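Local coordinates for transcriptional regulator (Pyrococcus horikoshii, PDB 1UDD), which is of unsettled function but is a TenA homologue of the TENA/THI-4/PQQC family, with an all-helical chain that assembles as four copies, at residues K40-V43 with L44-N48; E85-V88 with K89-E93; L94-T97 with L98-I102; S111-M114 with D115-L118; K202-L205 with A206-M210. One frame throughout, in Å; residues are numbered along the deposited sequence.

Interaction 1: residues K40-V43 with L44-N48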
loop_
_atom_site.group_PDB
_atom_site.type_symbol
_atom_site.label_atom_id
_atom_site.label_comp_id
_atom_site.label_asym_id
_atom_site.label_seq_id
_atom_site.Cartn_x
_atom_site.Cartn_y
_atom_site.Cartn_z
ATOM N N LYS A 40 -4.564 -17.253 29.931
ATOM C CA LYS A 40 -5.678 -16.415 29.512
ATOM C C LYS A 40 -5.186 -15.061 29.014
ATOM O O LYS A 40 -5.708 -14.547 28.033
ATOM C CB LYS A 40 -6.681 -16.227 30.654
ATOM C CG LYS A 40 -7.413 -17.499 31.027
ATOM C CD LYS A 40 -8.392 -17.242 32.157
ATOM C CE LYS A 40 -8.970 -18.529 32.711
ATOM N NZ LYS A 40 -9.961 -18.241 33.794
ATOM N N PHE A 41 -4.191 -14.481 29.679
ATOM C CA PHE A 41 -3.666 -13.187 29.237
ATOM C C PHE A 41 -3.087 -13.326 27.826
ATOM O O PHE A 41 -3.260 -12.444 26.976
ATOM C CB PHE A 41 -2.564 -12.698 30.171
ATOM C CG PHE A 41 -2.023 -11.358 29.795
ATOM C CD1 PHE A 41 -2.673 -10.192 30.197
ATOM C CD2 PHE A 41 -0.887 -11.253 29.002
ATOM C CE1 PHE A 41 -2.195 -8.933 29.811
ATOM C CE2 PHE A 41 -0.403 -10.009 28.609
ATOM C CZ PHE A 41 -1.059 -8.842 29.014
ATOM N N TYR A 42 -2.389 -14.437 27.604
ATOM C CA TYR A 42 -1.785 -14.745 26.316
ATOM C C TYR A 42 -2.866 -14.952 25.257
ATOM O O TYR A 42 -2.850 -14.292 24.210
ATOM C CB TYR A 42 -0.906 -16.004 26.446
ATOM C CG TYR A 42 -0.542 -16.671 25.134
ATOM C CD1 TYR A 42 0.296 -16.043 24.204
ATOM C CD2 TYR A 42 -1.058 -17.923 24.814
ATOM C CE1 TYR A 42 0.604 -16.653 22.984
ATOM C CE2 TYR A 42 -0.763 -18.538 23.603
ATOM C CZ TYR A 42 0.065 -17.897 22.693
ATOM O OH TYR A 42 0.315 -18.499 21.487
ATOM N N VAL A 43 -3.809 -15.858 25.521
ATOM C CA VAL A 43 -4.875 -16.111 24.557
ATOM C C VAL A 43 -5.551 -14.796 24.183
ATOM O O VAL A 43 -5.787 -14.519 23.004
ATOM C CB VAL A 43 -5.932 -17.107 25.107
ATOM C CG1 VAL A 43 -7.127 -17.186 24.151
ATOM C CG2 VAL A 43 -5.313 -18.494 25.261
ATOM N N LEU A 44 -5.844 -13.980 25.188
ATOM C CA LEU A 44 -6.481 -12.687 24.957
ATOM C C LEU A 44 -5.682 -11.845 23.961
ATOM O O LEU A 44 -6.250 -11.268 23.030
ATOM C CB LEU A 44 -6.629 -11.927 26.278
ATOM C CG LEU A 44 -8.031 -11.863 26.901
ATOM C CD1 LEU A 44 -8.667 -13.238 26.907
ATOM C CD2 LEU A 44 -7.934 -11.305 28.324
ATOM N N GLN A 45 -4.368 -11.778 24.158
ATOM C CA GLN A 45 -3.502 -11.012 23.274
ATOM C C GLN A 45 -3.461 -11.621 21.863
ATOM O O GLN A 45 -3.005 -10.969 20.922
ATOM C CB GLN A 45 -2.083 -10.956 23.842
ATOM C CG GLN A 45 -1.910 -10.135 25.112
ATOM C CD GLN A 45 -2.087 -8.644 24.886
ATOM O OE1 GLN A 45 -1.411 -8.041 24.047
ATOM N NE2 GLN A 45 -2.997 -8.035 25.645
ATOM N N ASP A 46 -3.944 -12.856 21.716
ATOM C CA ASP A 46 -3.942 -13.520 20.417
ATOM C C ASP A 46 -4.925 -12.984 19.386
ATOM O O ASP A 46 -4.744 -13.225 18.190
ATOM C CB ASP A 46 -4.174 -15.023 20.558
ATOM C CG ASP A 46 -2.967 -15.745 21.108
ATOM O OD1 ASP A 46 -1.828 -15.311 20.832
ATOM O OD2 ASP A 46 -3.155 -16.755 21.812
ATOM N N PHE A 47 -5.971 -12.281 19.819
ATOM C CA PHE A 47 -6.918 -11.752 18.842
ATOM C C PHE A 47 -6.201 -10.811 17.878
ATOM O O PHE A 47 -6.275 -10.961 16.658
ATOM C CB PHE A 47 -8.048 -10.978 19.513
ATOM C CG PHE A 47 -9.029 -10.415 18.539
ATOM C CD1 PHE A 47 -9.857 -11.261 17.807
ATOM C CD2 PHE A 47 -9.108 -9.040 18.325
ATOM C CE1 PHE A 47 -10.759 -10.742 16.867
ATOM C CE2 PHE A 47 -10.007 -8.509 17.388
ATOM C CZ PHE A 47 -10.833 -9.366 16.659
ATOM N N ASN A 48 -5.502 -9.839 18.446
ATOM C CA ASN A 48 -4.775 -8.868 17.655
ATOM C C ASN A 48 -3.760 -9.542 16.734
ATOM O O ASN A 48 -3.455 -9.031 15.654
ATOM C CB ASN A 48 -4.056 -7.889 18.568
ATOM C CG ASN A 48 -3.590 -6.669 17.827
ATOM O OD1 ASN A 48 -4.405 -5.935 17.269
ATOM N ND2 ASN A 48 -2.276 -6.442 17.804
HETATM O O HOH W 1 -4.234 -9.695 27.527
#
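Residues 40-48 are one continuous run of helix 36-63: Leu44 N bonds to Lys40 O (2.9 Å) and Gln45 N to Phe41 O, but Asp46 N leans to Val43 O, three residues back, at 2.8 Å, with a weak second bond to Tyr42 O, and the N-H groups of Phe47 and Asn48 lack the usual bond four residues back. The helix is kinked there, and Tyr87 of helix 82-93 hydrogen-bonds through OH to Val43 O. One turn apart, Phe41 and Gln45 run side by side, ring and amide planes only 13° from parallel, with Phe41 CE2 3.8 Å from Gln45 CG. A water joins the pair, donating to Phe41 O and accepting from Gln45 NE2 at 2.8 Å; that amide also reaches Glu105 O and Thr107 N. Tyr42 turns CG anti to its backbone N (chi1 163°), which brings its ring over the Asp46 carboxylate: OD2 lies above one face, 3.5 Å from CE2, the two planes nearly perpendicular at 86°. The phenol hydroxyl itself bonds to Tyr140. Such a kink, with i-to-i+3 bonding replacing part of the i-to-i+4 ladder, is a local helix distortion within the all-helical TenA-like fold.

Interaction 2: residues E85-V88 with K89-E93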
loop_
_atom_site.group_PDB
_atom_site.type_symbol
_atom_site.label_atom_id
_atom_site.label_comp_id
_atom_site.label_asym_id
_atom_site.label_seq_id
_atom_site.Cartn_x
_atom_site.Cartn_y
_atom_site.Cartn_z
ATOM N N GLU A 85 -13.214 -19.362 14.727
ATOM C CA GLU A 85 -14.141 -20.323 15.326
ATOM C C GLU A 85 -13.439 -21.169 16.381
ATOM O O GLU A 85 -13.989 -21.395 17.468
ATOM C CB GLU A 85 -14.757 -21.227 14.255
ATOM C CG GLU A 85 -15.868 -20.539 13.465
ATOM C CD GLU A 85 -16.392 -21.379 12.310
ATOM O OE1 GLU A 85 -16.858 -22.514 12.563
ATOM O OE2 GLU A 85 -16.342 -20.901 11.153
ATOM N N ASN A 86 -12.234 -21.644 16.057
ATOM C CA ASN A 86 -11.444 -22.435 16.991
ATOM C C ASN A 86 -11.047 -21.569 18.177
ATOM O O ASN A 86 -11.103 -22.006 19.322
ATOM C CB ASN A 86 -10.174 -22.951 16.327
ATOM C CG ASN A 86 -10.454 -23.951 15.234
ATOM O OD1 ASN A 86 -11.247 -24.872 15.411
ATOM N ND2 ASN A 86 -9.791 -23.787 14.097
ATOM N N TYR A 87 -10.641 -20.334 17.889
ATOM C CA TYR A 87 -10.229 -19.393 18.919
ATOM C C TYR A 87 -11.389 -19.140 19.873
ATOM O O TYR A 87 -11.186 -19.037 21.085
ATOM C CB TYR A 87 -9.776 -18.087 18.269
ATOM C CG TYR A 87 -9.347 -16.995 19.219
ATOM C CD1 TYR A 87 -8.255 -17.158 20.065
ATOM C CD2 TYR A 87 -10.012 -15.767 19.231
ATOM C CE1 TYR A 87 -7.833 -16.120 20.902
ATOM C CE2 TYR A 87 -9.600 -14.719 20.061
ATOM C CZ TYR A 87 -8.516 -14.902 20.894
ATOM O OH TYR A 87 -8.140 -13.869 21.728
ATOM N N VAL A 88 -12.602 -19.045 19.329
ATOM C CA VAL A 88 -13.781 -18.821 20.159
ATOM C C VAL A 88 -14.009 -20.021 21.080
ATOM O O VAL A 88 -14.326 -19.848 22.260
ATOM C CB VAL A 88 -15.047 -18.577 19.297
ATOM C CG1 VAL A 88 -16.316 -18.711 20.150
ATOM C CG2 VAL A 88 -14.985 -17.183 18.694
ATOM N N LYS A 89 -13.837 -21.231 20.544
ATOM C CA LYS A 89 -14.014 -22.450 21.333
ATOM C C LYS A 89 -13.002 -22.497 22.471
ATOM O O LYS A 89 -13.323 -22.935 23.580
ATOM C CB LYS A 89 -13.863 -23.703 20.462
ATOM C CG LYS A 89 -14.980 -23.886 19.456
ATOM C CD LYS A 89 -14.930 -25.250 18.770
ATOM C CE LYS A 89 -16.006 -25.352 17.690
ATOM N NZ LYS A 89 -15.962 -26.638 16.922
ATOM N N LEU A 90 -11.780 -22.048 22.191
ATOM C CA LEU A 90 -10.727 -22.014 23.201
ATOM C C LEU A 90 -11.100 -20.977 24.255
ATOM O O LEU A 90 -11.001 -21.236 25.459
ATOM C CB LEU A 90 -9.382 -21.644 22.568
ATOM C CG LEU A 90 -8.226 -21.289 23.509
ATOM C CD1 LEU A 90 -7.976 -22.429 24.509
ATOM C CD2 LEU A 90 -6.975 -21.010 22.674
ATOM N N LEU A 91 -11.519 -19.800 23.800
ATOM C CA LEU A 91 -11.925 -18.731 24.711
ATOM C C LEU A 91 -13.016 -19.229 25.656
ATOM O O LEU A 91 -13.040 -18.873 26.839
ATOM C CB LEU A 91 -12.470 -17.542 23.924
ATOM C CG LEU A 91 -11.469 -16.711 23.125
ATOM C CD1 LEU A 91 -12.234 -15.779 22.205
ATOM C CD2 LEU A 91 -10.552 -15.928 24.069
ATOM N N LYS A 92 -13.919 -20.048 25.119
ATOM C CA LYS A 92 -15.021 -20.589 25.897
ATOM C C LYS A 92 -14.499 -21.449 27.045
ATOM O O LYS A 92 -14.835 -21.210 28.209
ATOM C CB LYS A 92 -15.959 -21.406 25.005
ATOM C CG LYS A 92 -17.191 -21.932 25.746
ATOM C CD LYS A 92 -18.301 -22.396 24.801
ATOM C CE LYS A 92 -19.609 -22.639 25.565
ATOM N NZ LYS A 92 -20.734 -23.064 24.676
ATOM N N GLU A 93 -13.673 -22.441 26.718
ATOM C CA GLU A 93 -13.099 -23.318 27.731
ATOM C C GLU A 93 -12.480 -22.502 28.867
ATOM O O GLU A 93 -12.412 -22.969 30.003
ATOM C CB GLU A 93 -12.013 -24.209 27.124
ATOM C CG GLU A 93 -12.462 -25.067 25.968
ATOM C CD GLU A 93 -11.315 -25.846 25.353
ATOM O OE1 GLU A 93 -10.255 -25.239 25.084
ATOM O OE2 GLU A 93 -11.469 -27.066 25.128
#
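Leu91 lays its branched end over one face of the Tyr87 ring, one helical turn further along helix 82-93. Its CG sits above the middle of the ring, and CD1 makes the CH-pi contact, 3.9 Å from the centroid of the Tyr87 ring and 28° off the normal. CD1 leans to the CE2 side, 3.6 Å from that atom, while CD2 reaches toward the phenol end, 3.9 Å from Tyr87 CZ. With CG of Tyr87 anti to the backbone N (chi1 179°) and CG of Leu91 on the backbone N side (chi1 -71°), ring and branch are drawn together over the intervening turn. Beneath them Leu91 N bonds to Tyr87 O at 2.8 Å, one of five consecutive i-to-i+4 bonds, from Lys89 N to Glu93 N. The hydroxyl end of the ring is set against helix 36-63. On the outer side Lys89 stretches out, its CG passing 3.3 Å from Glu85 O. The pattern is that of an amphipathic helix, with Tyr87, Leu90 and Leu91 turned to Val43 and its neighbours on helix 36-63.

Interaction 3: residues L94-T97 with L98-I102; sequences LDLT and LEDAI
Residues 94-97 form the link between two helices, and 98-102 open the second. Asp95, at positive phi, is the C-prime residue of a Schellman motif closing helix 82-93, with Leu96 N bonded to Leu91 O and Asp95 N to Lys92 O. Leu96 and Thr97 then run extended up to the N-cap, where Ala101 N bonds to Thr97 O at 3.2 Å, in the carbonyl plane, and starts the i-to-i+4 ladder. Thr97 and Asp100 cap each other. Thr97 OG1, placed between backbone N and carbonyl carbon by chi1 69°, accepts from Asp100 N at 3.3 Å. In return Asp100 OD2 takes the backbone N-H of Thr97; the modelled N-to-OD2 distance of 2.4 Å is too short to be taken literally. The same OD2 accepts from Thr97 OG1 at 2.7 Å, the hydroxyl arriving from above the carboxylate plane, 74° out of it. Glu99 reaches alongside the cap, its CG 3.2 Å and its OE2 3.1 Å from Thr97 OG1. Leu96, meanwhile, packs on Leu44 and Leu91, beside the polar cap. This reciprocal pairing is a capping box. The N-H of Asp100, in the first turn, has a side-chain acceptor in Thr97 OG1, Asp100 OD2 faces the N-H of the N-cap residue, and two carboxylates at the N-terminal end of helix 98-103 would probably be stabilised as anions by its dipole.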
loop_
_atom_site.group_PDB
_atom_site.type_symbol
_atom_site.label_atom_id
_atom_site.label_comp_id
_atom_site.label_asym_id
_atom_site.label_seq_id
_atom_site.Cartn_x
_atom_site.Cartn_y
_atom_site.Cartn_z
ATOM N N LEU A 94 -12.027 -21.290 28.561
ATOM C CA LEU A 94 -11.406 -20.422 29.569
ATOM C C LEU A 94 -12.379 -19.410 30.181
ATOM O O LEU A 94 -11.961 -18.487 30.881
ATOM C CB LEU A 94 -10.212 -19.664 28.960
ATOM C CG LEU A 94 -8.992 -20.453 28.460
ATOM C CD1 LEU A 94 -8.077 -19.529 27.652
ATOM C CD2 LEU A 94 -8.245 -21.055 29.635
ATOM N N ASP A 95 -13.675 -19.590 29.924
ATOM C CA ASP A 95 -14.698 -18.679 30.441
ATOM C C ASP A 95 -14.447 -17.256 29.974
ATOM O O ASP A 95 -14.457 -16.317 30.774
ATOM C CB ASP A 95 -14.739 -18.695 31.971
ATOM C CG ASP A 95 -15.173 -20.029 32.524
ATOM O OD1 ASP A 95 -16.259 -20.509 32.128
ATOM O OD2 ASP A 95 -14.429 -20.596 33.356
ATOM N N LEU A 96 -14.197 -17.111 28.678
ATOM C CA LEU A 96 -13.969 -15.813 28.060
ATOM C C LEU A 96 -14.805 -15.802 26.801
ATOM O O LEU A 96 -15.208 -16.864 26.315
ATOM C CB LEU A 96 -12.492 -15.633 27.704
ATOM C CG LEU A 96 -11.551 -15.519 28.901
ATOM C CD1 LEU A 96 -10.093 -15.594 28.456
ATOM C CD2 LEU A 96 -11.844 -14.208 29.619
ATOM N N THR A 97 -15.079 -14.613 26.281
ATOM C CA THR A 97 -15.875 -14.480 25.062
ATOM C C THR A 97 -15.095 -13.655 24.038
ATOM O O THR A 97 -14.212 -12.881 24.406
ATOM C CB THR A 97 -17.217 -13.752 25.335
ATOM O OG1 THR A 97 -16.952 -12.385 25.657
ATOM C CG2 THR A 97 -17.955 -14.397 26.498
ATOM N N LEU A 98 -15.432 -13.813 22.760
ATOM C CA LEU A 98 -14.771 -13.058 21.697
ATOM C C LEU A 98 -14.802 -11.577 22.082
ATOM O O LEU A 98 -13.833 -10.837 21.863
ATOM C CB LEU A 98 -15.506 -13.270 20.368
ATOM C CG LEU A 98 -14.669 -13.197 19.080
ATOM C CD1 LEU A 98 -15.607 -13.175 17.869
ATOM C CD2 LEU A 98 -13.784 -11.959 19.087
ATOM N N GLU A 99 -15.918 -11.164 22.682
ATOM C CA GLU A 99 -16.108 -9.786 23.114
ATOM C C GLU A 99 -14.945 -9.354 23.999
ATOM O O GLU A 99 -14.394 -8.262 23.837
ATOM C CB GLU A 99 -17.426 -9.658 23.891
ATOM C CG GLU A 99 -18.507 -10.662 23.458
ATOM C CD GLU A 99 -19.758 -10.634 24.351
ATOM O OE1 GLU A 99 -20.567 -9.686 24.222
ATOM O OE2 GLU A 99 -19.924 -11.561 25.186
ATOM N N ASP A 100 -14.578 -10.218 24.942
ATOM C CA ASP A 100 -13.472 -9.946 25.851
ATOM C C ASP A 100 -12.181 -9.773 25.043
ATOM O O ASP A 100 -11.379 -8.875 25.309
ATOM C CB ASP A 100 -13.308 -11.106 26.842
ATOM C CG ASP A 100 -14.581 -11.392 27.629
ATOM O OD1 ASP A 100 -15.077 -10.470 28.306
ATOM O OD2 ASP A 100 -15.086 -12.533 27.569
ATOM N N ALA A 101 -11.992 -10.646 24.055
ATOM C CA ALA A 101 -10.804 -10.592 23.202
ATOM C C ALA A 101 -10.778 -9.266 22.452
ATOM O O ALA A 101 -9.816 -8.505 22.553
ATOM C CB ALA A 101 -10.816 -11.754 22.213
ATOM N N ILE A 102 -11.851 -8.989 21.717
ATOM C CA ILE A 102 -11.957 -7.759 20.946
ATOM C C ILE A 102 -11.729 -6.517 21.804
ATOM O O ILE A 102 -11.121 -5.544 21.360
ATOM C CB ILE A 102 -13.333 -7.658 20.277
ATOM C CG1 ILE A 102 -13.483 -8.780 19.249
ATOM C CG2 ILE A 102 -13.500 -6.290 19.630
ATOM C CD1 ILE A 102 -14.841 -8.842 18.606
#

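Interaction 4: residues S111-M114 with D115-L118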
loop_
_atom_site.group_PDB
_atom_site.type_symbol
_atom_site.label_atom_id
_atom_site.label_comp_id
_atom_site.label_asym_id
_atom_site.label_seq_id
_atom_site.Cartn_x
_atom_site.Cartn_y
_atom_site.Cartn_z
ATOM N N SER A 111 1.180 -4.899 19.199
ATOM C CA SER A 111 0.939 -3.936 18.121
ATOM C C SER A 111 2.136 -3.862 17.202
ATOM O O SER A 111 2.008 -3.995 15.985
ATOM C CB SER A 111 0.687 -2.538 18.691
ATOM O OG SER A 111 -0.432 -2.541 19.555
ATOM N N ALA A 112 3.300 -3.634 17.800
ATOM C CA ALA A 112 4.547 -3.533 17.063
ATOM C C ALA A 112 4.801 -4.754 16.162
ATOM O O ALA A 112 5.106 -4.604 14.975
ATOM C CB ALA A 112 5.692 -3.366 18.023
ATOM N N TYR A 113 4.678 -5.956 16.722
ATOM C CA TYR A 113 4.914 -7.167 15.941
ATOM C C TYR A 113 3.969 -7.229 14.746
ATOM O O TYR A 113 4.390 -7.486 13.616
ATOM C CB TYR A 113 4.743 -8.406 16.830
ATOM C CG TYR A 113 5.116 -9.741 16.190
ATOM C CD1 TYR A 113 5.965 -9.814 15.078
ATOM C CD2 TYR A 113 4.645 -10.938 16.733
ATOM C CE1 TYR A 113 6.331 -11.051 14.532
ATOM C CE2 TYR A 113 5.003 -12.171 16.196
ATOM C CZ TYR A 113 5.843 -12.222 15.098
ATOM O OH TYR A 113 6.163 -13.454 14.575
ATOM N N MET A 114 2.685 -7.000 14.982
ATOM C CA MET A 114 1.751 -7.027 13.875
ATOM C C MET A 114 2.107 -5.947 12.832
ATOM O O MET A 114 1.984 -6.177 11.629
ATOM C CB MET A 114 0.327 -6.839 14.390
ATOM C CG MET A 114 -0.141 -8.013 15.239
ATOM S SD MET A 114 0.192 -9.646 14.445
ATOM C CE MET A 114 1.613 -10.145 15.322
ATOM N N ASP A 115 2.554 -4.781 13.299
ATOM C CA ASP A 115 2.922 -3.683 12.398
ATOM C C ASP A 115 4.151 -4.028 11.573
ATOM O O ASP A 115 4.250 -3.652 10.417
ATOM C CB ASP A 115 3.146 -2.387 13.192
ATOM C CG ASP A 115 1.846 -1.796 13.695
ATOM O OD1 ASP A 115 0.770 -2.282 13.273
ATOM O OD2 ASP A 115 1.892 -0.848 14.500
ATOM N N PHE A 116 5.089 -4.744 12.182
ATOM C CA PHE A 116 6.284 -5.188 11.485
ATOM C C PHE A 116 5.844 -6.112 10.340
ATOM O O PHE A 116 6.339 -6.006 9.210
ATOM C CB PHE A 116 7.217 -5.936 12.451
ATOM C CG PHE A 116 8.066 -7.000 11.781
ATOM C CD1 PHE A 116 9.153 -6.648 10.993
ATOM C CD2 PHE A 116 7.750 -8.355 11.926
ATOM C CE1 PHE A 116 9.926 -7.626 10.353
ATOM C CE2 PHE A 116 8.511 -9.340 11.292
ATOM C CZ PHE A 116 9.604 -8.972 10.503
ATOM N N MET A 117 4.904 -7.006 10.621
ATOM C CA MET A 117 4.408 -7.915 9.573
ATOM C C MET A 117 3.781 -7.126 8.412
ATOM O O MET A 117 4.120 -7.336 7.250
ATOM C CB MET A 117 3.331 -8.871 10.114
ATOM C CG MET A 117 3.728 -9.685 11.362
ATOM S SD MET A 117 2.605 -11.057 11.693
ATOM C CE MET A 117 1.087 -10.374 11.253
ATOM N N LEU A 118 2.853 -6.228 8.741
ATOM C CA LEU A 118 2.168 -5.454 7.721
ATOM C C LEU A 118 3.141 -4.553 6.968
ATOM O O LEU A 118 3.123 -4.490 5.747
ATOM C CB LEU A 118 1.058 -4.608 8.356
ATOM C CG LEU A 118 0.158 -3.884 7.344
ATOM C CD1 LEU A 118 -0.489 -4.894 6.409
ATOM C CD2 LEU A 118 -0.907 -3.104 8.076
#
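The Tyr113 ring meets Phe116 at its edge: Phe116 CD2 lies near the plane of the tyrosine, 3.9 Å from Tyr113 CD1. The Phe116 ring in turn has Tyr113 O at its own edge, also in plane. Above one face of the tyrosine, at a distance, stands the sulfur of Met117, with SD 4.9 Å from the Tyr113 centroid and 17° off the normal, a Met-aromatic contact. All this rides on an unbroken helix, 108-123, in which Phe116 N bonds to Ala112 O at 2.8 Å; in the all-helical TenA fold it packs between helices 36-63, 126-146 and 190-213 and the third subunit. Met114 and Met117 run side by side. Met114 bends at chi2 (-48°) and again at chi3, and Met117 at chi3, which brings Met114 SD to 3.4 Å from Met117 CE. Asp115 curls back over its own helix, CG 3.2 Å from Ser111 O. Its OD1 makes a long, weak ion pair with Lys123 of the third subunit, whose Phe116 also packs on Asp115.

Interaction 5: residues K202-L205 with A206-M210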
loop_
_atom_site.group_PDB
_atom_site.type_symbol
_atom_site.label_atom_id
_atom_site.label_comp_id
_atom_site.label_asym_id
_atom_site.label_seq_id
_atom_site.Cartn_x
_atom_site.Cartn_y
_atom_site.Cartn_z
ATOM N N LYS A 202 12.898 -12.197 17.003
ATOM C CA LYS A 202 12.993 -11.400 18.230
ATOM C C LYS A 202 11.593 -11.054 18.727
ATOM O O LYS A 202 11.312 -11.131 19.924
ATOM C CB LYS A 202 13.786 -10.117 17.996
ATOM C CG LYS A 202 15.272 -10.351 17.784
ATOM C CD LYS A 202 15.995 -9.030 17.821
ATOM C CE LYS A 202 17.486 -9.206 17.646
ATOM N NZ LYS A 202 18.173 -7.884 17.776
ATOM N N PHE A 203 10.708 -10.681 17.806
ATOM C CA PHE A 203 9.333 -10.363 18.200
ATOM C C PHE A 203 8.672 -11.572 18.847
ATOM O O PHE A 203 7.939 -11.432 19.816
ATOM C CB PHE A 203 8.505 -9.922 17.000
ATOM C CG PHE A 203 8.658 -8.462 16.657
ATOM C CD1 PHE A 203 8.393 -7.477 17.607
ATOM C CD2 PHE A 203 9.030 -8.069 15.373
ATOM C CE1 PHE A 203 8.495 -6.121 17.280
ATOM C CE2 PHE A 203 9.132 -6.716 15.034
ATOM C CZ PHE A 203 8.865 -5.737 15.989
ATOM N N GLU A 204 8.917 -12.761 18.300
ATOM C CA GLU A 204 8.336 -13.970 18.863
ATOM C C GLU A 204 8.767 -14.138 20.322
ATOM O O GLU A 204 7.950 -14.442 21.188
ATOM C CB GLU A 204 8.769 -15.210 18.060
ATOM C CG GLU A 204 7.959 -15.476 16.789
ATOM C CD GLU A 204 6.464 -15.648 17.054
ATOM O OE1 GLU A 204 6.100 -16.151 18.139
ATOM O OE2 GLU A 204 5.649 -15.297 16.169
ATOM N N LEU A 205 10.056 -13.953 20.577
ATOM C CA LEU A 205 10.595 -14.083 21.923
ATOM C C LEU A 205 9.974 -13.007 22.805
ATOM O O LEU A 205 9.539 -13.276 23.929
ATOM C CB LEU A 205 12.125 -13.947 21.891
ATOM C CG LEU A 205 12.900 -14.049 23.208
ATOM C CD1 LEU A 205 12.447 -15.251 24.006
ATOM C CD2 LEU A 205 14.388 -14.140 22.902
ATOM N N ALA A 206 9.902 -11.794 22.268
ATOM C CA ALA A 206 9.334 -10.668 22.997
ATOM C C ALA A 206 7.875 -10.934 23.329
ATOM O O ALA A 206 7.384 -10.534 24.392
ATOM C CB ALA A 206 9.452 -9.387 22.161
ATOM N N PHE A 207 7.179 -11.601 22.415
ATOM C CA PHE A 207 5.772 -11.885 22.622
ATOM C C PHE A 207 5.578 -12.827 23.813
ATOM O O PHE A 207 4.685 -12.626 24.637
ATOM C CB PHE A 207 5.161 -12.511 21.367
ATOM C CG PHE A 207 3.691 -12.242 21.207
ATOM C CD1 PHE A 207 3.247 -11.052 20.623
ATOM C CD2 PHE A 207 2.746 -13.187 21.612
ATOM C CE1 PHE A 207 1.875 -10.808 20.437
ATOM C CE2 PHE A 207 1.383 -12.957 21.436
ATOM C CZ PHE A 207 0.942 -11.764 20.842
ATOM N N TRP A 208 6.405 -13.863 23.897
ATOM C CA TRP A 208 6.286 -14.794 25.008
ATOM C C TRP A 208 6.624 -14.044 26.281
ATOM O O TRP A 208 5.958 -14.202 27.301
ATOM C CB TRP A 208 7.231 -15.990 24.825
ATOM C CG TRP A 208 6.830 -16.872 23.681
ATOM C CD1 TRP A 208 7.549 -17.122 22.547
ATOM C CD2 TRP A 208 5.615 -17.622 23.562
ATOM N NE1 TRP A 208 6.861 -17.983 21.734
ATOM C CE2 TRP A 208 5.669 -18.306 22.329
ATOM C CE3 TRP A 208 4.484 -17.785 24.384
ATOM C CZ2 TRP A 208 4.637 -19.142 21.890
ATOM C CZ3 TRP A 208 3.457 -18.618 23.948
ATOM C CH2 TRP A 208 3.542 -19.287 22.708
ATOM N N GLU A 209 7.649 -13.204 26.202
ATOM C CA GLU A 209 8.091 -12.438 27.352
ATOM C C GLU A 209 6.994 -11.537 27.897
ATOM O O GLU A 209 6.794 -11.461 29.107
ATOM C CB GLU A 209 9.316 -11.601 26.981
ATOM C CG GLU A 209 9.929 -10.821 28.144
ATOM C CD GLU A 209 10.274 -11.704 29.339
ATOM O OE1 GLU A 209 10.774 -12.830 29.116
ATOM O OE2 GLU A 209 10.056 -11.267 30.497
ATOM N N MET A 210 6.277 -10.853 27.012
ATOM C CA MET A 210 5.221 -9.971 27.478
ATOM C C MET A 210 4.040 -10.783 27.996
ATOM O O MET A 210 3.283 -10.316 28.848
ATOM C CB MET A 210 4.784 -9.019 26.361
ATOM C CG MET A 210 3.949 -9.643 25.298
ATOM S SD MET A 210 2.215 -9.481 25.639
ATOM C CE MET A 210 1.565 -10.255 24.112
HETATM O O HOH W 2 7.358 -18.401 19.109
#
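Glu204 and Trp208 run side by side along one flank of helix 190-213, pointing the same way, their carboxylate and indole planes 57° apart. Direct contact between the polar ends is replaced by a water, which donates to Glu204 OE1 at 2.8 Å and accepts from Trp208 NE1 at 2.7 Å, lying in the indole plane at its edge. Glu204 bends at chi2 (-58°) to bring OE1 to that water, while OE2 turns to the hydroxyls of Tyr113 and Tyr49. Nearer the backbone, Trp208 CD1 comes to 3.0 Å from Glu204 O, a carbonyl that also accepts Trp208 N at 3.2 Å. On another flank Met210 puts its CE over the centre of one face of the Phe207 ring, 3.6 Å above the plane, and Phe207 meets Tyr49 edge-to-face. Glu209 has partners of its own in His23 and Arg213. A buried carboxylate held by tyrosines of helices 36-63 and 108-123, and through a water by Trp208, belongs to the interior of this TenA-type helical bundle.

How the interactions relate
Interactions 1, 2 and 3 form one cluster, their centres 8 to 11 Å apart, on the same side of the chain's centre. Tyr87 ties them together: besides its bond to interaction 1, its OH touches Ala101 CB of interaction 3 at 3.4 Å. Val43 CG1 packs on Leu91 CD2 at 3.6 Å, and the backbones of interactions 2 and 3 join at Leu91 O and Leu96 N, 2.8 Å apart. Interactions 4 and 5 are a second pair, centres 12 Å apart, linked through Tyr113 and Glu204; both also meet the third subunit. Interaction 1 bridges the two groups: Tyr42 OH lies 3.5 Å from Trp208 CH2, and Asn48 O lies 3.5 Å from Met114 CG. Interactions 2 and 4, by contrast, stay about 12 Å apart at their nearest atoms.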